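Protein PES4 (Saccharomyces cerevisiae S288C, PDB 6EZ7) probably binds RNA, including mRNA 3'-untranslated regions and poly(A) or poly(U) tracts, through its RNA recognition motifs, of which this chain is the third. Local coordinates at residues N2-K7 with N20-V25; I31-A36 with L42-T47. All blocks are in the same frame, centred on the assembly; numbering follows the deposited sequence. Where two conformers were deposited one is given.

Contact 1 (N2-K7 with N20-V25); sequences NSIFIK and NFFSEV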
ATOM      1  N   ASN A   2      -2.791   9.522   6.307  1.00 30.67           N
ATOM      2  CA  ASN A   2      -3.226   9.359   4.926  1.00 28.84           C
ATOM      3  C   ASN A   2      -2.478   8.234   4.226  1.00 29.20           C
ATOM      4  O   ASN A   2      -2.730   7.953   3.056  1.00 25.04           O
ATOM      5  CB  ASN A   2      -3.029  10.660   4.144  1.00 32.55           C
ATOM      6  CG  ASN A   2      -3.981  11.749   4.578  1.00 47.75           C
ATOM      7  OD1 ASN A   2      -4.245  11.919   5.766  1.00 51.74           O
ATOM      8  ND2 ASN A   2      -4.504  12.497   3.614  1.00 43.98           N
ATOM      9  N   SER A   3      -1.557   7.590   4.937  1.00 31.16           N
ATOM     10  CA  SER A   3      -0.622   6.682   4.278  1.00 29.49           C
ATOM     11  C   SER A   3      -0.730   5.235   4.733  1.00 29.15           C
ATOM     12  O   SER A   3      -1.022   4.954   5.896  1.00 26.86           O
ATOM     13  CB  SER A   3       0.811   7.170   4.486  1.00 28.06           C
ATOM     14  OG  SER A   3       0.962   8.487   3.992  1.00 27.40           O
ATOM     15  N   ILE A   4      -0.480   4.321   3.800  1.00 18.83           N
ATOM     16  CA  ILE A   4      -0.483   2.895   4.090  1.00 17.00           C
ATOM     17  C   ILE A   4       0.793   2.227   3.601  1.00 23.74           C
ATOM     18  O   ILE A   4       1.495   2.751   2.732  1.00 21.83           O
ATOM     19  CB  ILE A   4      -1.696   2.186   3.446  1.00 19.34           C
ATOM     20  CG1 ILE A   4      -1.661   2.345   1.923  1.00 18.26           C
ATOM     21  CG2 ILE A   4      -2.995   2.724   4.026  1.00 19.05           C
ATOM     22  CD1 ILE A   4      -2.777   1.607   1.203  1.00 19.80           C
ATOM     23  N   PHE A   5       1.103   1.076   4.180  1.00 25.21           N
ATOM     24  CA  PHE A   5       2.155   0.222   3.651  1.00 18.38           C
ATOM     25  C   PHE A   5       1.516  -0.971   2.969  1.00 19.32           C
ATOM     26  O   PHE A   5       0.524  -1.514   3.454  1.00 18.49           O
ATOM     27  CB  PHE A   5       3.106  -0.252   4.753  1.00 22.31           C
ATOM     28  CG  PHE A   5       4.108   0.780   5.180  1.00 23.55           C
ATOM     29  CD1 PHE A   5       5.050   1.257   4.286  1.00 22.73           C
ATOM     30  CD2 PHE A   5       4.123   1.255   6.481  1.00 33.79           C
ATOM     31  CE1 PHE A   5       5.984   2.201   4.679  1.00 31.03           C
ATOM     32  CE2 PHE A   5       5.055   2.197   6.879  1.00 33.40           C
ATOM     33  CZ  PHE A   5       5.981   2.672   5.975  1.00 32.99           C
ATOM     34  N   ILE A   6       2.075  -1.369   1.835  1.00 15.75           N
ATOM     35  CA  ILE A   6       1.633  -2.574   1.151  1.00 16.65           C
ATOM     36  C   ILE A   6       2.821  -3.503   1.037  1.00 24.08           C
ATOM     37  O   ILE A   6       3.831  -3.150   0.429  1.00 19.32           O
ATOM     38  CB  ILE A   6       1.072  -2.269  -0.241  1.00 20.51           C
ATOM     39  CG1 ILE A   6       0.004  -1.179  -0.148  1.00 18.83           C
ATOM     40  CG2 ILE A   6       0.518  -3.532  -0.879  1.00 17.17           C
ATOM     41  CD1 ILE A   6      -0.189  -0.430  -1.433  1.00 20.37           C
ATOM     42  N   LYS A   7       2.713  -4.681   1.637  1.00 20.42           N
ATOM     43  CA  LYS A   7       3.829  -5.613   1.649  1.00 23.27           C
ATOM     44  C   LYS A   7       3.415  -6.959   1.081  1.00 20.24           C
ATOM     45  O   LYS A   7       2.239  -7.182   0.797  1.00 22.04           O
ATOM     46  CB  LYS A   7       4.374  -5.772   3.069  1.00 30.30           C
ATOM     47  CG  LYS A   7       4.674  -4.446   3.754  1.00 41.20           C
ATOM     48  CD  LYS A   7       5.419  -4.640   5.061  1.00 43.44           C
ATOM     49  CE  LYS A   7       6.908  -4.811   4.828  1.00 50.55           C
ATOM     50  NZ  LYS A   7       7.671  -4.670   6.098  1.00 55.14           N
ATOM     51  N   ASN A  20      -3.650   1.145 -10.113  1.00 18.42           N
ATOM     52  CA  ASN A  20      -4.920   0.609 -10.565  1.00 17.57           C
ATOM     53  C   ASN A  20      -5.728  -0.028  -9.445  1.00 22.92           C
ATOM     54  O   ASN A  20      -6.939   0.163  -9.362  1.00 25.47           O
ATOM     55  CB  ASN A  20      -4.691  -0.380 -11.701  1.00 19.90           C
ATOM     56  CG  ASN A  20      -4.460   0.322 -13.017  1.00 24.95           C
ATOM     57  OD1 ASN A  20      -3.501   0.043 -13.741  1.00 24.67           O
ATOM     58  ND2 ASN A  20      -5.333   1.271 -13.320  1.00 19.35           N
ATOM     59  N   PHE A  21      -5.063  -0.765  -8.565  1.00 15.69           N
ATOM     60  CA  PHE A  21      -5.769  -1.365  -7.440  1.00 18.20           C
ATOM     61  C   PHE A  21      -6.190  -0.331  -6.407  1.00 18.78           C
ATOM     62  O   PHE A  21      -7.350  -0.283  -6.003  1.00 24.93           O
ATOM     63  CB  PHE A  21      -4.908  -2.433  -6.773  1.00 26.25           C
ATOM     64  CG  PHE A  21      -4.912  -3.743  -7.498  1.00 29.88           C
ATOM     65  CD1 PHE A  21      -6.070  -4.497  -7.581  1.00 28.07           C
ATOM     66  CD2 PHE A  21      -3.759  -4.225  -8.092  1.00 36.74           C
ATOM     67  CE1 PHE A  21      -6.078  -5.707  -8.249  1.00 26.82           C
ATOM     68  CE2 PHE A  21      -3.763  -5.435  -8.762  1.00 36.61           C
ATOM     69  CZ  PHE A  21      -4.924  -6.176  -8.839  1.00 30.35           C
ATOM     70  N   PHE A  22      -5.254   0.507  -5.985  1.00 16.35           N
ATOM     71  CA  PHE A  22      -5.490   1.314  -4.794  1.00 17.74           C
ATOM     72  C   PHE A  22      -6.140   2.668  -5.057  1.00 23.68           C
ATOM     73  O   PHE A  22      -6.501   3.370  -4.114  1.00 29.15           O
ATOM     74  CB  PHE A  22      -4.174   1.472  -4.030  1.00 17.00           C
ATOM     75  CG  PHE A  22      -3.771   0.215  -3.323  1.00 19.95           C
ATOM     76  CD1 PHE A  22      -3.083  -0.782  -3.996  1.00 16.05           C
ATOM     77  CD2 PHE A  22      -4.153  -0.007  -2.012  1.00 20.69           C
ATOM     78  CE1 PHE A  22      -2.746  -1.961  -3.361  1.00 21.53           C
ATOM     79  CE2 PHE A  22      -3.814  -1.186  -1.366  1.00 20.89           C
ATOM     80  CZ  PHE A  22      -3.111  -2.164  -2.041  1.00 19.11           C
ATOM     81  N   SER A  23      -6.325   3.022  -6.325  1.00 19.25           N
ATOM     82  CA  SER A  23      -7.097   4.217  -6.660  1.00 21.63           C
ATOM     83  C   SER A  23      -8.592   3.929  -6.623  1.00 28.84           C
ATOM     84  O   SER A  23      -9.414   4.840  -6.744  1.00 34.19           O
ATOM     85  CB  SER A  23      -6.712   4.754  -8.038  1.00 25.58           C
ATOM     86  OG  SER A  23      -5.342   5.107  -8.080  1.00 37.83           O
ATOM     87  N   GLU A  24      -8.944   2.660  -6.454  1.00 26.07           N
ATOM     88  CA  GLU A  24     -10.347   2.261  -6.410  1.00 31.84           C
ATOM     89  C   GLU A  24     -11.053   2.759  -5.151  1.00 38.49           C
ATOM     90  O   GLU A  24     -12.279   2.839  -5.118  1.00 34.59           O
ATOM     91  CB  GLU A  24     -10.473   0.739  -6.507  1.00 31.94           C
ATOM     92  CG  GLU A  24     -10.006   0.166  -7.837  1.00 49.41           C
ATOM     93  CD  GLU A  24     -10.762   0.746  -9.022  1.00 71.40           C
ATOM     94  OE1 GLU A  24     -11.993   0.935  -8.913  1.00 74.90           O
ATOM     95  OE2 GLU A  24     -10.124   1.018 -10.062  1.00 81.32           O
ATOM     96  N   VAL A  25     -10.285   3.089  -4.116  1.00 26.54           N
ATOM     97  CA  VAL A  25     -10.876   3.558  -2.866  1.00 30.97           C
ATOM     98  C   VAL A  25     -10.895   5.080  -2.785  1.00 36.19           C
ATOM     99  O   VAL A  25     -11.648   5.659  -2.000  1.00 41.45           O
ATOM    100  CB  VAL A  25     -10.122   3.004  -1.643  1.00 36.37           C
ATOM    101  CG1 VAL A  25     -10.231   1.492  -1.596  1.00 45.40           C
ATOM    102  CG2 VAL A  25      -8.679   3.422  -1.688  1.00 31.27           C
TER
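I6 sets its CD1 methyl on the ring of F22, and this CH-pi contact is the main link between residues 2-7 and residues 20-25. CD1 stands 3.5 Å from the centroid of the F22 ring, 15° off the ring normal, so it lies over a face of the ring, offset toward the side of CZ and CE1. I6 CG1 follows behind at 3.8 Å from F22 CZ. The two side chains meet from opposite directions: CG of F22 lies anti to its own carbonyl carbon (chi1 -74°), which carries the ring out from the helix, while CG1 of I6 reaches out from the strand to meet it. I4 joins differently. Its CG1 lies between the backbone N and the carbonyl carbon (chi1 61°) and the extended chain beyond brings CD1 at a slant to 3.9 Å from both CD2 and CE2 of F22. No hydrogen bond crosses the contact; three buried apolar side chains share 127 Å² over a CA-CA separation of 10.1 Å between I6 and F22. This is the helix-on-sheet packing of the RRM core, made by alternate residues of the central strand 3-9 and F22 of helix 15-22. Around it, I28 of strand 28-33, V73 of strand 69-75 and Y61 of helix 51-61 also touch F22, while I4 packs on A57 and I58 of helix 51-61 and on V46 of strand 42-48.

Contact 2 (I31-A36 with L42-T47); sequences IYLSNA and LWAFVT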
ATOM      1  N   ILE A  31       2.926   7.700  -4.463  1.00 22.00           N
ATOM      2  CA  ILE A  31       3.280   6.291  -4.348  1.00 23.94           C
ATOM      3  C   ILE A  31       4.784   6.102  -4.350  1.00 28.92           C
ATOM      4  O   ILE A  31       5.491   6.691  -5.169  1.00 31.81           O
ATOM      5  CB  ILE A  31       2.712   5.444  -5.510  1.00 24.66           C
ATOM      6  CG1 ILE A  31       1.197   5.559  -5.593  1.00 33.46           C
ATOM      7  CG2 ILE A  31       3.111   3.979  -5.364  1.00 23.63           C
ATOM      8  CD1 ILE A  31       0.598   4.619  -6.606  1.00 36.99           C
ATOM      9  N   TYR A  32       5.276   5.280  -3.435  1.00 22.87           N
ATOM     10  CA  TYR A  32       6.622   4.757  -3.568  1.00 23.19           C
ATOM     11  C   TYR A  32       6.539   3.248  -3.739  1.00 23.72           C
ATOM     12  O   TYR A  32       5.873   2.572  -2.966  1.00 21.67           O
ATOM     13  CB  TYR A  32       7.495   5.104  -2.361  1.00 23.83           C
ATOM     14  CG  TYR A  32       8.840   4.419  -2.429  1.00 23.84           C
ATOM     15  CD1 TYR A  32       9.820   4.868  -3.304  1.00 25.72           C
ATOM     16  CD2 TYR A  32       9.121   3.307  -1.647  1.00 29.23           C
ATOM     17  CE1 TYR A  32      11.042   4.243  -3.389  1.00 26.53           C
ATOM     18  CE2 TYR A  32      10.348   2.672  -1.727  1.00 33.27           C
ATOM     19  CZ  TYR A  32      11.303   3.146  -2.602  1.00 30.55           C
ATOM     20  OH  TYR A  32      12.531   2.527  -2.695  1.00 35.93           O
ATOM     21  N   LEU A  33       7.203   2.721  -4.760  1.00 16.05           N
ATOM     22  CA  LEU A  33       7.308   1.276  -4.912  1.00 13.29           C
ATOM     23  C   LEU A  33       8.780   0.886  -4.877  1.00 17.88           C
ATOM     24  O   LEU A  33       9.574   1.339  -5.707  1.00 20.51           O
ATOM     25  CB  LEU A  33       6.647   0.815  -6.208  1.00 14.51           C
ATOM     26  CG  LEU A  33       6.704  -0.685  -6.493  1.00 16.49           C
ATOM     27  CD1 LEU A  33       5.964  -1.487  -5.430  1.00 15.51           C
ATOM     28  CD2 LEU A  33       6.156  -0.971  -7.881  1.00 16.35           C
ATOM     29  N   SER A  34       9.132   0.052  -3.907  1.00 23.90           N
ATOM     30  CA  SER A  34      10.523  -0.322  -3.672  0.58 25.55           C
ATOM     31  C   SER A  34      11.185  -0.945  -4.896  1.00 26.59           C
ATOM     32  O   SER A  34      10.582  -1.742  -5.611  1.00 22.09           O
ATOM     33  CB  SER A  34      10.612  -1.293  -2.495  0.58 24.43           C
ATOM     34  OG  SER A  34      10.022  -2.537  -2.823  0.58 23.51           O
ATOM     35  N   ASN A  35      12.436  -0.566  -5.133  1.00 33.23           N
ATOM     36  CA  ASN A  35      13.223  -1.178  -6.192  1.00 37.36           C
ATOM     37  C   ASN A  35      13.996  -2.354  -5.619  1.00 50.56           C
ATOM     38  O   ASN A  35      15.213  -2.455  -5.786  1.00 55.18           O
ATOM     39  CB  ASN A  35      14.186  -0.174  -6.826  1.00 39.41           C
ATOM     40  CG  ASN A  35      14.817  -0.705  -8.103  1.00 51.66           C
ATOM     41  OD1 ASN A  35      14.195  -1.469  -8.842  1.00 45.75           O
ATOM     42  ND2 ASN A  35      16.068  -0.332  -8.347  1.00 61.86           N
ATOM     43  N   ALA A  36      13.286  -3.235  -4.923  1.00 52.88           N
ATOM     44  CA  ALA A  36      13.919  -4.357  -4.248  1.00 60.81           C
ATOM     45  C   ALA A  36      14.423  -5.385  -5.254  1.00 66.22           C
ATOM     46  O   ALA A  36      13.660  -5.897  -6.074  1.00 56.26           O
ATOM     47  CB  ALA A  36      12.953  -5.000  -3.263  1.00 59.94           C
ATOM     48  N   LEU A  42       8.382  -7.150  -2.747  1.00 36.99           N
ATOM     49  CA  LEU A  42       8.533  -5.702  -2.715  1.00 33.98           C
ATOM     50  C   LEU A  42       7.626  -5.099  -1.658  1.00 33.53           C
ATOM     51  O   LEU A  42       6.788  -5.789  -1.081  1.00 35.82           O
ATOM     52  CB  LEU A  42       8.213  -5.096  -4.078  1.00 26.12           C
ATOM     53  CG  LEU A  42       8.635  -5.939  -5.277  1.00 37.04           C
ATOM     54  CD1 LEU A  42       8.018  -5.384  -6.545  1.00 42.59           C
ATOM     55  CD2 LEU A  42      10.150  -5.977  -5.384  1.00 42.33           C
ATOM     56  N   TRP A  43       7.795  -3.807  -1.405  1.00 30.20           N
ATOM     57  CA  TRP A  43       6.867  -3.094  -0.548  1.00 27.82           C
ATOM     58  C   TRP A  43       6.512  -1.759  -1.179  1.00 19.72           C
ATOM     59  O   TRP A  43       7.236  -1.247  -2.028  1.00 20.04           O
ATOM     60  CB  TRP A  43       7.442  -2.898   0.858  1.00 28.00           C
ATOM     61  CG  TRP A  43       8.660  -2.033   0.930  1.00 29.64           C
ATOM     62  CD1 TRP A  43       9.953  -2.418   0.725  1.00 30.12           C
ATOM     63  CD2 TRP A  43       8.702  -0.640   1.256  1.00 25.19           C
ATOM     64  NE1 TRP A  43      10.795  -1.345   0.892  1.00 29.09           N
ATOM     65  CE2 TRP A  43      10.052  -0.242   1.220  1.00 28.64           C
ATOM     66  CE3 TRP A  43       7.724   0.312   1.570  1.00 25.95           C
ATOM     67  CZ2 TRP A  43      10.450   1.066   1.484  1.00 30.07           C
ATOM     68  CZ3 TRP A  43       8.123   1.610   1.831  1.00 24.37           C
ATOM     69  CH2 TRP A  43       9.475   1.974   1.789  1.00 32.51           C
ATOM     70  N   ALA A  44       5.376  -1.211  -0.772  1.00 18.79           N
ATOM     71  CA  ALA A  44       4.909   0.046  -1.324  1.00 21.68           C
ATOM     72  C   ALA A  44       4.428   0.964  -0.216  1.00 19.59           C
ATOM     73  O   ALA A  44       3.934   0.515   0.817  1.00 20.62           O
ATOM     74  CB  ALA A  44       3.799  -0.192  -2.338  1.00 21.53           C
ATOM     75  N   PHE A  45       4.581   2.258  -0.450  1.00 19.94           N
ATOM     76  CA  PHE A  45       4.143   3.279   0.483  1.00 19.69           C
ATOM     77  C   PHE A  45       3.206   4.203  -0.271  1.00 26.85           C
ATOM     78  O   PHE A  45       3.624   4.901  -1.196  1.00 26.99           O
ATOM     79  CB  PHE A  45       5.350   4.027   1.055  1.00 18.62           C
ATOM     80  CG  PHE A  45       4.999   5.122   2.020  1.00 31.38           C
ATOM     81  CD1 PHE A  45       4.418   4.833   3.241  1.00 33.46           C
ATOM     82  CD2 PHE A  45       5.286   6.443   1.717  1.00 40.28           C
ATOM     83  CE1 PHE A  45       4.109   5.846   4.134  1.00 34.88           C
ATOM     84  CE2 PHE A  45       4.978   7.457   2.604  1.00 40.80           C
ATOM     85  CZ  PHE A  45       4.390   7.157   3.814  1.00 35.48           C
ATOM     86  N   VAL A  46       1.933   4.178   0.103  1.00 19.30           N
ATOM     87  CA  VAL A  46       0.907   4.919  -0.622  1.00 18.32           C
ATOM     88  C   VAL A  46       0.275   5.982   0.251  1.00 23.76           C
ATOM     89  O   VAL A  46      -0.164   5.706   1.371  1.00 21.03           O
ATOM     90  CB  VAL A  46      -0.191   3.985  -1.153  1.00 19.52           C
ATOM     91  CG1 VAL A  46      -1.300   4.787  -1.826  1.00 23.35           C
ATOM     92  CG2 VAL A  46       0.405   2.988  -2.121  1.00 19.80           C
ATOM     93  N   THR A  47       0.227   7.201  -0.271  1.00 24.00           N
ATOM     94  CA  THR A  47      -0.398   8.306   0.436  1.00 23.46           C
ATOM     95  C   THR A  47      -1.646   8.776  -0.305  1.00 20.12           C
ATOM     96  O   THR A  47      -1.595   9.103  -1.489  1.00 21.91           O
ATOM     97  CB  THR A  47       0.573   9.479   0.612  1.00 28.25           C
ATOM     98  OG1 THR A  47       1.699   9.045   1.384  1.00 27.88           O
ATOM     99  CG2 THR A  47      -0.110  10.623   1.340  1.00 36.65           C
TER
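S34, in the conformer described here of the two deposited, meets W43 twice, through its hydroxyl and through its CB. The backbone N-H of W43 points at S34 OG, 2.9 Å from N and nearly straight at 172°; in this conformer OG takes the position between the backbone N and carbonyl carbon (chi1 68°), which turns it to this donor. S34 CB lies over the indole, 3.6 Å from the centroid of the five-membered ring of W43. Y32 reaches the same face farther along: its CE2 comes within 3.6 Å of W43 CZ2, meeting the tryptophan with its own ring edge, and the planes stand at 54°, an oblique pairing. With the indole of W43 cut back to an alanine, the Y32 ring edge and S34 CB would probably lose the surface they share, and the tyrosine ring would be freer to shift.

On the other face of the sheet, L33 CD1 rests 4.0 Å from A44 CB, with I31 and V46 next along. Beyond strand 28-33, A36 CB packs against L42 CD2. The backbone positions these groups: Y32 and F45 form an antiparallel hydrogen-bonded pair with N-O distances of 2.8 Å both ways (Y32 N to F45 O, F45 N to Y32 O), and S34 N donates to W43 O. Outside the hairpin, L42, A44 and V46 bond to strand 3-9, and I31 packs on I18 and L19 of helix 15-22.

The chemistry thus divides by face: I31 and V46 turn to helix 15-22, with L33 and A44 on the same face, whereas Y32, W43 and F45 put aromatic rings on the opposite face, the usual RNA-binding side of an RRM, consistent with a role for them in RNA recognition.

Contact 1 lies wholly in the hydrophobic core, its three touching residues all buried, whereas contact 2 runs from that core to the surface, with Y32 exposed. Contact 1 joins a helix to the sheet by side chains alone; contact 2 joins two strands of that sheet mainly by backbone hydrogen bonds, with side chains packed on both faces, and buries 492 Å² against 127 Å². Their centres are 10 Å apart, and they meet because strands 3-9 and 42-48 are neighbours: I6 O probably accepts a bond from A44 N. On the helix side I6 packs against V46, continuing the apolar layer, while on the other face F5 and F45 bring their rings together, extending the aromatic surface.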